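Local coordinates for molybdopterin converting factor, subunit 1 (Pyrococcus furiosus, PDB 1VJK), which probably serves as the small, sulfur-carrying subunit of molybdopterin synthase in molybdenum cofactor biosynthesis, at residues 18-23 and 54-59. Residues are numbered along the deposited sequence; the frame is centred on the assembly and turned at random.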
loop_
_atom_site.group_PDB
_atom_site.type_symbol
_atom_site.label_atom_id
_atom_site.label_comp_id
_atom_site.label_asym_id
_atom_site.label_seq_id
_atom_site.Cartn_x
_atom_site.Cartn_y
_atom_site.Cartn_z
ATOM N N ALA A 18 11.999 -3.938 -1.577
ATOM C CA ALA A 18 12.545 -4.765 -2.650
ATOM C C ALA A 18 12.240 -4.136 -4.019
ATOM O O ALA A 18 12.479 -2.935 -4.198
ATOM C CB ALA A 18 12.051 -6.205 -2.539
ATOM N N ARG A 19 11.725 -4.910 -4.983
ATOM C CA ARG A 19 11.618 -4.339 -6.340
ATOM C C ARG A 19 10.613 -3.213 -6.421
ATOM O O ARG A 19 10.662 -2.405 -7.345
ATOM C CB ARG A 19 11.337 -5.409 -7.396
ATOM C CG ARG A 19 9.951 -5.980 -7.397
ATOM C CD ARG A 19 9.854 -7.095 -8.411
ATOM N NE ARG A 19 8.555 -7.740 -8.382
ATOM C CZ ARG A 19 7.505 -7.355 -9.121
ATOM N NH1 ARG A 19 7.596 -6.328 -9.974
ATOM N NH2 ARG A 19 6.344 -8.031 -8.983
ATOM N N PHE A 20 9.716 -3.123 -5.440
ATOM C CA PHE A 20 8.695 -2.060 -5.454
ATOM C C PHE A 20 9.280 -0.698 -5.166
ATOM O O PHE A 20 8.657 0.312 -5.498
ATOM C CB PHE A 20 7.519 -2.453 -4.545
ATOM C CG PHE A 20 6.901 -3.732 -4.967
ATOM C CD1 PHE A 20 6.404 -3.872 -6.250
ATOM C CD2 PHE A 20 6.886 -4.849 -4.125
ATOM C CE1 PHE A 20 5.889 -5.074 -6.711
ATOM C CE2 PHE A 20 6.356 -6.062 -4.584
ATOM C CZ PHE A 20 5.850 -6.171 -5.879
ATOM N N ARG A 21 10.488 -0.663 -4.608
ATOM C CA ARG A 21 11.230 0.596 -4.492
ATOM C C ARG A 21 11.568 1.138 -5.870
ATOM O O ARG A 21 11.570 2.363 -6.061
ATOM C CB ARG A 21 12.520 0.387 -3.691
ATOM C CG ARG A 21 12.249 0.071 -2.248
ATOM C CD ARG A 21 13.486 -0.271 -1.445
ATOM N NE ARG A 21 13.235 -0.093 -0.013
ATOM C CZ ARG A 21 14.175 -0.091 0.928
ATOM N NH1 ARG A 21 15.458 -0.248 0.605
ATOM N NH2 ARG A 21 13.828 0.094 2.198
ATOM N N GLN A 22 11.899 0.260 -6.829
ATOM C CA GLN A 22 12.143 0.720 -8.181
ATOM C C GLN A 22 10.898 1.097 -8.899
ATOM O O GLN A 22 10.913 2.065 -9.643
ATOM C CB GLN A 22 12.904 -0.299 -9.030
ATOM C CG GLN A 22 14.392 -0.348 -8.776
ATOM C CD GLN A 22 14.718 -0.742 -7.370
ATOM O OE1 GLN A 22 14.451 -1.883 -6.954
ATOM N NE2 GLN A 22 15.279 0.195 -6.604
ATOM N N LEU A 23 9.809 0.347 -8.700
ATOM C CA LEU A 23 8.556 0.715 -9.360
ATOM C C LEU A 23 8.021 2.056 -8.870
ATOM O O LEU A 23 7.480 2.833 -9.655
ATOM C CB LEU A 23 7.489 -0.358 -9.129
ATOM C CG LEU A 23 7.690 -1.740 -9.733
ATOM C CD1 LEU A 23 6.314 -2.449 -9.759
ATOM C CD2 LEU A 23 8.351 -1.733 -11.119
ATOM N N LYS A 54 -0.046 -0.846 -11.793
ATOM C CA LYS A 54 -1.366 -1.243 -12.302
ATOM C C LYS A 54 -1.391 -2.727 -12.664
ATOM O O LYS A 54 -2.423 -3.388 -12.487
ATOM C CB LYS A 54 -1.767 -0.390 -13.512
ATOM C CG LYS A 54 -2.091 1.048 -13.149
ATOM C CD LYS A 54 -2.632 1.831 -14.333
ATOM C CE LYS A 54 -3.603 2.912 -13.838
ATOM N N GLU A 55 -0.248 -3.230 -13.135
ATOM C CA GLU A 55 -0.084 -4.596 -13.652
ATOM C C GLU A 55 0.284 -5.592 -12.531
ATOM O O GLU A 55 0.381 -6.813 -12.770
ATOM C CB GLU A 55 1.007 -4.596 -14.740
ATOM C CG GLU A 55 0.715 -3.781 -16.018
ATOM C CD GLU A 55 0.408 -2.284 -15.804
ATOM O OE1 GLU A 55 1.176 -1.556 -15.072
ATOM O OE2 GLU A 55 -0.612 -1.819 -16.393
ATOM N N GLU A 56 0.480 -5.082 -11.318
ATOM C CA GLU A 56 0.862 -5.903 -10.177
ATOM C C GLU A 56 -0.378 -6.302 -9.395
ATOM O O GLU A 56 -1.223 -5.467 -9.069
ATOM C CB GLU A 56 1.833 -5.143 -9.262
ATOM C CG GLU A 56 3.082 -4.652 -9.976
ATOM C CD GLU A 56 4.078 -5.762 -10.259
ATOM O OE1 GLU A 56 3.914 -6.859 -9.706
ATOM O OE2 GLU A 56 5.020 -5.543 -11.068
ATOM N N VAL A 57 -0.474 -7.578 -9.055
ATOM C CA VAL A 57 -1.641 -8.056 -8.324
ATOM C C VAL A 57 -1.426 -7.895 -6.817
ATOM O O VAL A 57 -0.480 -8.457 -6.254
ATOM C CB VAL A 57 -1.959 -9.509 -8.677
ATOM C CG1 VAL A 57 -3.122 -10.036 -7.847
ATOM C CG2 VAL A 57 -2.289 -9.617 -10.163
ATOM N N PHE A 58 -2.277 -7.088 -6.182
ATOM C CA PHE A 58 -2.244 -6.928 -4.725
ATOM C C PHE A 58 -3.101 -7.986 -4.067
ATOM O O PHE A 58 -4.228 -8.250 -4.488
ATOM C CB PHE A 58 -2.772 -5.544 -4.314
ATOM C CG PHE A 58 -1.828 -4.396 -4.614
ATOM C CD1 PHE A 58 -1.249 -3.677 -3.574
ATOM C CD2 PHE A 58 -1.552 -4.020 -5.927
ATOM C CE1 PHE A 58 -0.380 -2.604 -3.833
ATOM C CE2 PHE A 58 -0.684 -2.943 -6.202
ATOM C CZ PHE A 58 -0.111 -2.242 -5.151
ATOM N N GLY A 59 -2.561 -8.572 -3.024
ATOM C CA GLY A 59 -3.309 -9.522 -2.236
ATOM C C GLY A 59 -4.055 -8.837 -1.113
ATOM O O GLY A 59 -3.767 -7.690 -0.707
#
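Glu56 and Arg19 reach toward each other from opposite sides and close a two-pronged, end-on salt bridge. In this ubiquitin-like beta-grasp fold of the MoaD/ThiS family, it ties the short helix 19-24, which follows the first strand, to the loop between helix 39-49 and strand 69-72. The CB of Glu56 points at the helix, and a bend at chi2 (-75°) keeps the chain from running straight on and presents both oxygens to the guanidinium. CG then lies 3.9 Å from CD1 of Leu23, an aliphatic contact beside the charged pair. CD lies 4.0 Å from Phe20 CE1, and OE1 meets the edge of that ring, near its plane. At the tip, OE1 takes a hydrogen bond from Arg19 NH2 at 2.8 Å, while OE2 receives one from Arg19 NH1 at 2.9 Å. The two flat groups are not coplanar but turned 54° apart, and both nitrogens come in from above the carboxylate plane. OE2 also rests 3.6 Å from Leu23 CD1, a methyl that itself sits in plane at the edge of the Phe20 ring. On the loop side, Asp67 accepts the backbone N-H of Val57 and brings a second carboxylate close to OE1; the arginine probably offsets that crowding of negative charge. With an alanine here in place of Glu56, the guanidinium would probably lose both its carboxylate acceptors and Leu23 CD1 its contact with CG, leaving the arginine end held on this side mainly by Phe20. Arg19 itself is backed by its neighbour: its chain is extended from CG to NE and passes over Phe20, with CG 4.2 Å above one face of the ring. Farther along, Phe20 CE1 lies over the centre of the Arg19 guanidinium, 3.6 Å from its plane.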